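Local coordinates for protein putative ABC transporter subunit, substrate-binding component (PDB 4EVQ) that binds 4-hydroxybenzoate and probably related benzoate derivatives, presumably delivering them to an ABC transporter for uptake, at residues 130-134 and 292-296; 240-244 and 286-290; 257-263 and 343-349. One frame throughout, in Å; residues are numbered along the deposited sequence.

Contact 1: residues 130-134 and 292-296; sequences RTSFA and QGWDA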
loop_
_atom_site.group_PDB
_atom_site.type_symbol
_atom_site.label_atom_id
_atom_site.label_comp_id
_atom_site.label_asym_id
_atom_site.label_seq_id
_atom_site.Cartn_x
_atom_site.Cartn_y
_atom_site.Cartn_z
ATOM N N ARG A 130 -10.875 -0.294 -0.251
ATOM C CA ARG A 130 -9.400 -0.293 -0.247
ATOM C C ARG A 130 -8.933 -1.675 0.151
ATOM O O ARG A 130 -9.405 -2.243 1.133
ATOM C CB ARG A 130 -8.880 0.794 0.685
ATOM C CG ARG A 130 -7.374 0.877 0.796
ATOM C CD ARG A 130 -6.846 2.281 0.957
ATOM N NE ARG A 130 -7.343 2.952 2.153
ATOM C CZ ARG A 130 -7.147 4.246 2.396
ATOM N NH1 ARG A 130 -6.460 4.972 1.519
ATOM N NH2 ARG A 130 -7.613 4.817 3.510
ATOM N N THR A 131 -7.927 -2.199 -0.576
ATOM C CA THR A 131 -7.339 -3.474 -0.248
ATOM C C THR A 131 -5.928 -3.368 0.384
ATOM O O THR A 131 -5.306 -4.401 0.643
ATOM C CB THR A 131 -7.275 -4.426 -1.409
ATOM O OG1 THR A 131 -6.446 -3.871 -2.445
ATOM C CG2 THR A 131 -8.660 -4.763 -1.967
ATOM N N SER A 132 -5.502 -2.148 0.643
ATOM C CA SER A 132 -4.148 -1.916 1.123
ATOM C C SER A 132 -4.101 -1.595 2.618
ATOM O O SER A 132 -4.027 -2.520 3.386
ATOM C CB SER A 132 -3.505 -0.879 0.236
ATOM O OG SER A 132 -4.203 0.344 0.270
ATOM N N PHE A 133 -4.172 -0.318 2.991
ATOM C CA PHE A 133 -3.920 0.196 4.337
ATOM C C PHE A 133 -4.265 1.672 4.315
ATOM O O PHE A 133 -4.410 2.263 3.241
ATOM C CB PHE A 133 -2.446 -0.016 4.759
ATOM C CG PHE A 133 -1.533 0.738 3.869
ATOM C CD1 PHE A 133 -1.197 0.218 2.638
ATOM C CD2 PHE A 133 -1.150 2.037 4.160
ATOM C CE1 PHE A 133 -0.513 0.981 1.727
ATOM C CE2 PHE A 133 -0.409 2.775 3.236
ATOM C CZ PHE A 133 -0.140 2.246 2.028
ATOM N N ALA A 134 -4.305 2.280 5.505
ATOM C CA ALA A 134 -4.338 3.704 5.662
ATOM C C ALA A 134 -3.013 4.218 6.206
ATOM O O ALA A 134 -2.450 3.629 7.159
ATOM C CB ALA A 134 -5.474 4.093 6.598
ATOM N N GLN A 292 -1.684 -6.826 -2.617
ATOM C CA GLN A 292 -2.780 -5.895 -2.654
ATOM C C GLN A 292 -3.531 -5.971 -3.982
ATOM O O GLN A 292 -4.761 -5.841 -3.999
ATOM C CB GLN A 292 -2.301 -4.465 -2.356
ATOM C CG GLN A 292 -1.839 -4.315 -0.907
ATOM C CD GLN A 292 -1.044 -3.056 -0.599
ATOM O OE1 GLN A 292 -0.740 -2.802 0.546
ATOM N NE2 GLN A 292 -0.717 -2.271 -1.614
ATOM N N GLY A 293 -2.839 -6.198 -5.073
ATOM C CA GLY A 293 -3.472 -6.402 -6.379
ATOM C C GLY A 293 -4.210 -7.708 -6.450
ATOM O O GLY A 293 -5.343 -7.775 -6.960
ATOM N N TRP A 294 -3.599 -8.765 -5.988
ATOM C CA TRP A 294 -4.265 -10.052 -5.911
ATOM C C TRP A 294 -5.562 -9.960 -5.130
ATOM O O TRP A 294 -6.619 -10.501 -5.546
ATOM C CB TRP A 294 -3.299 -11.017 -5.240
ATOM C CG TRP A 294 -3.798 -12.410 -4.942
ATOM C CD1 TRP A 294 -4.357 -12.828 -3.771
ATOM C CD2 TRP A 294 -3.651 -13.587 -5.757
ATOM N NE1 TRP A 294 -4.599 -14.171 -3.827
ATOM C CE2 TRP A 294 -4.170 -14.673 -5.023
ATOM C CE3 TRP A 294 -3.157 -13.819 -7.036
ATOM C CZ2 TRP A 294 -4.223 -15.983 -5.529
ATOM C CZ3 TRP A 294 -3.162 -15.129 -7.521
ATOM C CH2 TRP A 294 -3.689 -16.191 -6.773
ATOM N N ASP A 295 -5.533 -9.292 -3.996
ATOM C CA ASP A 295 -6.721 -9.183 -3.179
ATOM C C ASP A 295 -7.758 -8.251 -3.750
ATOM O O ASP A 295 -8.963 -8.430 -3.466
ATOM C CB ASP A 295 -6.369 -8.783 -1.744
ATOM C CG ASP A 295 -5.683 -9.916 -0.980
ATOM O OD1 ASP A 295 -5.927 -11.110 -1.293
ATOM O OD2 ASP A 295 -4.921 -9.627 -0.026
ATOM N N ALA A 296 -7.359 -7.270 -4.531
ATOM C CA ALA A 296 -8.327 -6.494 -5.308
ATOM C C ALA A 296 -9.050 -7.444 -6.242
ATOM O O ALA A 296 -10.281 -7.324 -6.381
ATOM C CB ALA A 296 -7.639 -5.382 -6.073
#
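Residues 130-134 leave the end of strand 128-130 and run as an irregular loop up to Ala134, the N-cap of helix 135-148, while residues 292-296 form a turn of helix 288-306. The backbones come closest at Ser132 and Gln292, whose CA atoms are 5.7 Å apart. Thr131 makes the main contact. Its OG1 donates to Gln292 O at 3.0 Å, the same carbonyl that accepts the helical bond from Ala296 N, also at 3.0 Å, so this oxygen serves the helix and the loop together. The methyl group of Thr131 lies on the helix surface, with CG2 3.8 Å from Ala296 CA and 4.0 Å from Asp295 O. Gln292 reaches back along the loop: its OE1 is 3.4 Å from Ser132 CB and 3.7 Å from Phe133 CD1, at the edge of the phenyl ring, and accepts a hydrogen bond from His261. Ser132 OG is instead bonded to Asn113 O, and Asp295 OD2 turns to Ser328 and Arg330. Strand 128-130 belongs to one sheet of the two-lobed periplasmic binding protein fold, and the loop carries the chain from there into the other lobe. The contact thus lies at one of the interlobe crossovers that form the hinge in this family, beside the cleft where Phe133 touches the bound 4-hydroxybenzoate.

Contact 2: residues 240-244 and 286-290; sequences FLTDG and PDVFA. With PHB (p-hydroxybenzoic acid), chain H.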
loop_
_atom_site.group_PDB
_atom_site.type_symbol
_atom_site.label_atom_id
_atom_site.label_comp_id
_atom_site.label_asym_id
_atom_site.label_seq_id
_atom_site.Cartn_x
_atom_site.Cartn_y
_atom_site.Cartn_z
ATOM N N PHE A 240 6.977 -0.446 3.249
ATOM C CA PHE A 240 7.223 0.039 1.897
ATOM C C PHE A 240 8.687 0.400 1.690
ATOM O O PHE A 240 9.169 0.417 0.559
ATOM C CB PHE A 240 6.329 1.240 1.571
ATOM C CG PHE A 240 4.934 1.082 2.059
ATOM C CD1 PHE A 240 4.130 0.097 1.530
ATOM C CD2 PHE A 240 4.461 1.849 3.111
ATOM C CE1 PHE A 240 2.864 -0.099 2.033
ATOM C CE2 PHE A 240 3.181 1.613 3.632
ATOM C CZ PHE A 240 2.407 0.647 3.099
ATOM N N LEU A 241 9.386 0.734 2.778
ATOM C CA LEU A 241 10.796 1.151 2.703
ATOM C C LEU A 241 11.650 0.013 2.174
ATOM O O LEU A 241 12.650 0.280 1.539
ATOM C CB LEU A 241 11.236 1.530 4.111
ATOM C CG LEU A 241 12.681 1.989 4.258
ATOM C CD1 LEU A 241 12.946 3.251 3.460
ATOM C CD2 LEU A 241 13.020 2.193 5.743
ATOM N N THR A 242 11.293 -1.251 2.429
ATOM C CA THR A 242 12.089 -2.380 1.988
ATOM C C THR A 242 11.437 -3.285 0.956
ATOM O O THR A 242 12.133 -4.032 0.262
ATOM C CB THR A 242 12.572 -3.220 3.195
ATOM O OG1 THR A 242 11.441 -3.745 3.928
ATOM C CG2 THR A 242 13.386 -2.383 4.148
ATOM N N ASP A 243 10.096 -3.256 0.859
ATOM C CA ASP A 243 9.460 -4.210 -0.030
ATOM C C ASP A 243 9.806 -3.979 -1.504
ATOM O O ASP A 243 9.684 -2.884 -2.015
ATOM C CB ASP A 243 7.939 -4.219 0.162
ATOM C CG ASP A 243 7.472 -5.363 1.052
ATOM O OD1 ASP A 243 8.058 -5.556 2.142
ATOM O OD2 ASP A 243 6.501 -6.088 0.667
ATOM N N GLY A 244 10.265 -5.040 -2.150
ATOM C CA GLY A 244 10.645 -5.009 -3.539
ATOM C C GLY A 244 12.085 -4.689 -3.832
ATOM O O GLY A 244 12.480 -4.820 -4.981
ATOM N N PRO A 286 6.586 -12.263 -4.752
ATOM C CA PRO A 286 5.662 -11.141 -4.653
ATOM C C PRO A 286 5.938 -10.299 -3.431
ATOM O O PRO A 286 6.370 -10.827 -2.411
ATOM C CB PRO A 286 4.309 -11.807 -4.530
ATOM C CG PRO A 286 4.609 -13.146 -3.889
ATOM C CD PRO A 286 5.991 -13.533 -4.346
ATOM N N ASP A 287 5.720 -9.005 -3.532
ATOM C CA ASP A 287 5.769 -8.115 -2.375
ATOM C C ASP A 287 4.374 -7.649 -2.019
ATOM O O ASP A 287 3.360 -8.128 -2.576
ATOM C CB ASP A 287 6.752 -6.969 -2.603
ATOM C CG ASP A 287 6.368 -6.091 -3.738
ATOM O OD1 ASP A 287 5.244 -6.147 -4.230
ATOM O OD2 ASP A 287 7.231 -5.298 -4.204
ATOM N N VAL A 288 4.296 -6.722 -1.078
ATOM C CA VAL A 288 2.987 -6.281 -0.560
ATOM C C VAL A 288 2.124 -5.713 -1.657
ATOM O O VAL A 288 0.893 -5.836 -1.592
ATOM C CB VAL A 288 3.170 -5.273 0.617
ATOM C CG1 VAL A 288 3.753 -3.943 0.156
ATOM C CG2 VAL A 288 1.858 -5.095 1.403
ATOM N N PHE A 289 2.712 -5.055 -2.657
ATOM C CA PHE A 289 1.944 -4.450 -3.728
ATOM C C PHE A 289 1.289 -5.514 -4.555
ATOM O O PHE A 289 0.086 -5.397 -4.923
ATOM C CB PHE A 289 2.875 -3.531 -4.535
ATOM C CG PHE A 289 3.639 -2.579 -3.659
ATOM C CD1 PHE A 289 3.008 -1.536 -3.033
ATOM C CD2 PHE A 289 5.003 -2.720 -3.481
ATOM C CE1 PHE A 289 3.689 -0.685 -2.173
ATOM C CE2 PHE A 289 5.710 -1.877 -2.680
ATOM C CZ PHE A 289 5.066 -0.871 -2.013
ATOM N N ALA A 290 2.011 -6.590 -4.858
ATOM C CA ALA A 290 1.405 -7.728 -5.545
ATOM C C ALA A 290 0.279 -8.360 -4.748
ATOM O O ALA A 290 -0.762 -8.712 -5.327
ATOM C CB ALA A 290 2.450 -8.752 -5.871
HETATM C "C1'" PHB H . 1.052 6.537 -1.360
HETATM O "O1'" PHB H . 1.302 7.574 -2.016
HETATM O "O2'" PHB H . -0.063 6.369 -0.726
HETATM C C1 PHB H . 2.010 5.416 -1.271
HETATM C C2 PHB H . 2.963 5.251 -2.276
HETATM C C3 PHB H . 3.877 4.213 -2.190
HETATM C C4 PHB H . 3.849 3.379 -1.121
HETATM C C5 PHB H . 2.900 3.508 -0.124
HETATM C C6 PHB H . 2.006 4.532 -0.217
HETATM O O4 PHB H . 4.732 2.367 -1.017
#
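One carboxylate oxygen from the loop after strand 235-238 reaches the first turn of a helix in the facing lobe: Asp243 OD2 accepts from Val288 N at 2.9 Å. In the two-lobed periplasmic binding protein fold such a bond spans the ligand cleft, consistent with a closed, ligand-bound state. The helix start has its own cap as well. Asp287 is the N-cap residue, and its OD1 accepts weak bonds from Phe289 N at 3.2 Å and Ala290 N at 3.3 Å, so two aspartates share the free amides of this turn. The other oxygen of Asp243, OD1, forms a salt bridge with Arg348, so each carboxylate oxygen has a partner. Gly244, with a positive phi of 91°, passes close to Asp287; a CB at this position would clash with Asp287 OD2, which is 3.5 Å from Gly244 CA. Deeper in the cleft the contact turns apolar. Phe240 CD1 packs 3.8 Å from Phe289 CZ and 4.3 Å from Val288 CG1, and one face of the Phe240 ring lies against the ligand ring. The phenol oxygen lies close to both phenylalanines, with PHB O4 3.2 Å from Phe240 CB and 3.4 Å from Phe289 CZ.

Contact 3: residues 257-263 and 343-349; sequences KTVLHYV and QNFYLRE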
loop_
_atom_site.group_PDB
_atom_site.type_symbol
_atom_site.label_atom_id
_atom_site.label_comp_id
_atom_site.label_asym_id
_atom_site.label_seq_id
_atom_site.Cartn_x
_atom_site.Cartn_y
_atom_site.Cartn_z
ATOM N N LYS A 257 14.476 -2.431 10.327
ATOM C CA LYS A 257 13.255 -2.900 10.953
ATOM C C LYS A 257 12.068 -2.171 10.316
ATOM O O LYS A 257 12.097 -0.978 10.098
ATOM C CB LYS A 257 13.272 -2.589 12.437
ATOM C CG LYS A 257 14.336 -3.370 13.188
ATOM C CD LYS A 257 13.735 -4.464 13.960
ATOM C CE LYS A 257 14.743 -5.382 14.633
ATOM N NZ LYS A 257 15.753 -4.732 15.455
ATOM N N THR A 258 11.004 -2.913 10.023
ATOM C CA THR A 258 9.814 -2.315 9.449
ATOM C C THR A 258 8.567 -2.943 10.033
ATOM O O THR A 258 8.594 -4.010 10.633
ATOM C CB THR A 258 9.743 -2.421 7.900
ATOM O OG1 THR A 258 9.669 -3.784 7.488
ATOM C CG2 THR A 258 10.910 -1.764 7.211
ATOM N N VAL A 259 7.458 -2.230 9.874
ATOM C CA VAL A 259 6.145 -2.761 10.216
ATOM C C VAL A 259 5.295 -2.789 8.950
ATOM O O VAL A 259 5.253 -1.798 8.208
ATOM C CB VAL A 259 5.496 -1.936 11.325
ATOM C CG1 VAL A 259 4.045 -2.315 11.504
ATOM C CG2 VAL A 259 6.263 -2.110 12.650
ATOM N N LEU A 260 4.643 -3.914 8.688
ATOM C CA LEU A 260 3.810 -4.029 7.491
ATOM C C LEU A 260 2.773 -5.115 7.726
ATOM O O LEU A 260 2.992 -6.068 8.452
ATOM C CB LEU A 260 4.664 -4.392 6.241
ATOM C CG LEU A 260 4.034 -4.099 4.878
ATOM C CD1 LEU A 260 3.822 -2.611 4.658
ATOM C CD2 LEU A 260 4.953 -4.698 3.789
ATOM N N HIS A 261 1.696 -4.989 6.969
ATOM C CA HIS A 261 0.595 -5.944 6.917
ATOM C C HIS A 261 0.866 -7.202 6.102
ATOM O O HIS A 261 -0.009 -8.029 5.940
ATOM C CB HIS A 261 -0.672 -5.217 6.474
ATOM C CG HIS A 261 -0.500 -4.422 5.233
ATOM N ND1 HIS A 261 0.294 -3.294 5.209
ATOM C CD2 HIS A 261 -1.039 -4.546 4.003
ATOM C CE1 HIS A 261 0.274 -2.787 3.992
ATOM N NE2 HIS A 261 -0.532 -3.517 3.245
ATOM N N TYR A 262 2.068 -7.356 5.581
ATOM C CA TYR A 262 2.464 -8.574 4.865
ATOM C C TYR A 262 3.923 -8.890 5.149
ATOM O O TYR A 262 4.719 -7.984 5.322
ATOM C CB TYR A 262 2.275 -8.403 3.339
ATOM C CG TYR A 262 2.642 -9.626 2.566
ATOM C CD1 TYR A 262 1.879 -10.796 2.633
ATOM C CD2 TYR A 262 3.759 -9.617 1.722
ATOM C CE1 TYR A 262 2.250 -11.919 1.953
ATOM C CE2 TYR A 262 4.121 -10.756 1.019
ATOM C CZ TYR A 262 3.348 -11.897 1.123
ATOM O OH TYR A 262 3.737 -13.014 0.411
ATOM N N VAL A 263 4.237 -10.178 5.227
ATOM C CA VAL A 263 5.619 -10.657 5.260
ATOM C C VAL A 263 5.633 -11.898 4.388
ATOM O O VAL A 263 4.707 -12.692 4.442
ATOM C CB VAL A 263 6.081 -11.117 6.655
ATOM C CG1 VAL A 263 7.626 -11.060 6.732
ATOM C CG2 VAL A 263 5.474 -10.409 7.729
ATOM N N GLN A 343 -6.676 -5.780 9.672
ATOM C CA GLN A 343 -5.644 -6.756 9.451
ATOM C C GLN A 343 -4.504 -6.582 10.453
ATOM O O GLN A 343 -4.314 -5.503 10.993
ATOM C CB GLN A 343 -5.118 -6.602 8.016
ATOM C CG GLN A 343 -4.340 -5.289 7.836
ATOM C CD GLN A 343 -4.074 -4.948 6.379
ATOM O OE1 GLN A 343 -3.960 -5.833 5.555
ATOM N NE2 GLN A 343 -4.010 -3.683 6.092
ATOM N N ASN A 344 -3.741 -7.633 10.637
ATOM C CA ASN A 344 -2.552 -7.570 11.483
ATOM C C ASN A 344 -1.497 -6.677 10.822
ATOM O O ASN A 344 -1.383 -6.621 9.581
ATOM C CB ASN A 344 -1.947 -8.969 11.674
ATOM C CG ASN A 344 -2.753 -9.874 12.591
ATOM O OD1 ASN A 344 -3.531 -9.443 13.411
ATOM N ND2 ASN A 344 -2.434 -11.153 12.523
ATOM N N PHE A 345 -0.686 -6.068 11.669
ATOM C CA PHE A 345 0.596 -5.502 11.253
ATOM C C PHE A 345 1.702 -6.262 11.948
ATOM O O PHE A 345 1.674 -6.457 13.154
ATOM C CB PHE A 345 0.683 -4.003 11.547
ATOM C CG PHE A 345 -0.227 -3.169 10.700
ATOM C CD1 PHE A 345 0.181 -2.722 9.445
ATOM C CD2 PHE A 345 -1.496 -2.854 11.129
ATOM C CE1 PHE A 345 -0.663 -1.980 8.616
ATOM C CE2 PHE A 345 -2.324 -2.109 10.302
ATOM C CZ PHE A 345 -1.888 -1.645 9.057
ATOM N N TYR A 346 2.676 -6.703 11.178
ATOM C CA TYR A 346 3.799 -7.481 11.682
ATOM C C TYR A 346 5.073 -6.649 11.789
ATOM O O TYR A 346 5.354 -5.817 10.922
ATOM C CB TYR A 346 4.053 -8.663 10.730
ATOM C CG TYR A 346 2.781 -9.429 10.333
ATOM C CD1 TYR A 346 2.225 -10.389 11.167
ATOM C CD2 TYR A 346 2.150 -9.202 9.115
ATOM C CE1 TYR A 346 1.074 -11.081 10.803
ATOM C CE2 TYR A 346 0.992 -9.886 8.748
ATOM C CZ TYR A 346 0.468 -10.837 9.600
ATOM O OH TYR A 346 -0.683 -11.555 9.279
ATOM N N LEU A 347 5.836 -6.888 12.852
ATOM C CA LEU A 347 7.177 -6.381 12.978
ATOM C C LEU A 347 8.071 -7.264 12.139
ATOM O O LEU A 347 7.936 -8.479 12.176
ATOM C CB LEU A 347 7.614 -6.406 14.454
ATOM C CG LEU A 347 9.047 -5.940 14.735
ATOM C CD1 LEU A 347 9.183 -4.444 14.443
ATOM C CD2 LEU A 347 9.405 -6.274 16.204
ATOM N N ARG A 348 8.968 -6.653 11.380
ATOM C CA ARG A 348 9.831 -7.381 10.461
ATOM C C ARG A 348 11.256 -6.864 10.551
ATOM O O ARG A 348 11.478 -5.724 10.920
ATOM C CB ARG A 348 9.379 -7.200 9.010
ATOM C CG ARG A 348 7.857 -7.285 8.851
ATOM C CD ARG A 348 7.380 -7.165 7.442
ATOM N NE ARG A 348 7.933 -6.009 6.750
ATOM C CZ ARG A 348 7.980 -5.885 5.428
ATOM N NH1 ARG A 348 7.412 -6.795 4.663
ATOM N NH2 ARG A 348 8.605 -4.878 4.883
ATOM N N GLU A 349 12.190 -7.680 10.113
ATOM C CA GLU A 349 13.569 -7.240 9.936
ATOM C C GLU A 349 14.044 -7.731 8.589
ATOM O O GLU A 349 13.779 -8.883 8.205
ATOM C CB GLU A 349 14.492 -7.817 11.039
ATOM C CG GLU A 349 15.937 -7.363 10.951
ATOM C CD GLU A 349 16.786 -7.895 12.078
ATOM O OE1 GLU A 349 16.227 -8.423 13.048
ATOM O OE2 GLU A 349 18.019 -7.776 11.955
HETATM O O HOH W 1 18.010 -4.896 13.468
HETATM O O HOH W 2 -2.174 -8.488 7.678
#
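Four backbone hydrogen bonds join strand 257-260 to strand 345-349, in two reciprocal pairs. Thr258 N donates to Arg348 O at 3.0 Å and Arg348 N to Thr258 O at 2.8 Å; Leu260 N donates to Tyr346 O at 3.0 Å and Tyr346 N to Leu260 O at 2.8 Å. Between them Val259 and Leu347 form a non-hydrogen-bonded pair, where Val259 CA makes a CA-H...O contact of 3.2 Å with Tyr346 O. The strands run antiparallel, their axes at 154°, in the mixed sheet of one lobe of the periplasmic binding protein fold; strand 257-260 ends its parallel run, and strand 345-351 returns against it. On the Thr258 side of the sheet, the Arg348 guanidinium is well supplied: NE and NH2 both donate to Thr258 OG1, at 2.9 and 3.0 Å, NH1 makes a weak bond of 3.0 Å to Tyr262 O, and NH2 forms a salt bridge with Asp243. Leu260 CD2 lies over one guanidinium face. At one end, a water accepts from Lys257 NZ at 3.0 Å and donates weakly to Glu349 OE2 at 3.3 Å. At the other, a second water donates to His261 O and Asn344 O, both at 2.8 Å. Gln343 NE2 bonds to Ser132 O, Tyr346 OH to Arg330 O and Tyr262 OH to Asn271 OD1. His261 NE2 bonds to Gln292, whereas the buried His261 ND1 has no partner in the model.

How the contacts relate
Contact 1 is wholly buried; contacts 2 and 3 are mostly buried but reach the surface, at Gly244 and at Lys257 and Glu349. Contacts 1 and 2 share helix 288-306: its first turn takes part in contact 2 and the next in contact 1. Their chemistry follows their place: contact 3 rests on regular backbone pairing within one sheet, whereas the other two rely on single side-chain-to-backbone bonds between a loop and a helix. The three meet around the cleft. Phe133 CZ of contact 1 packs 3.2 Å from Phe240 CZ of contact 2, Gln292 OE1 lies 2.8 Å from His261 NE2 of contact 3, and Asp243 OD1 pairs with Arg348 NH2 at 2.9 Å, joining contact 2 to contact 3.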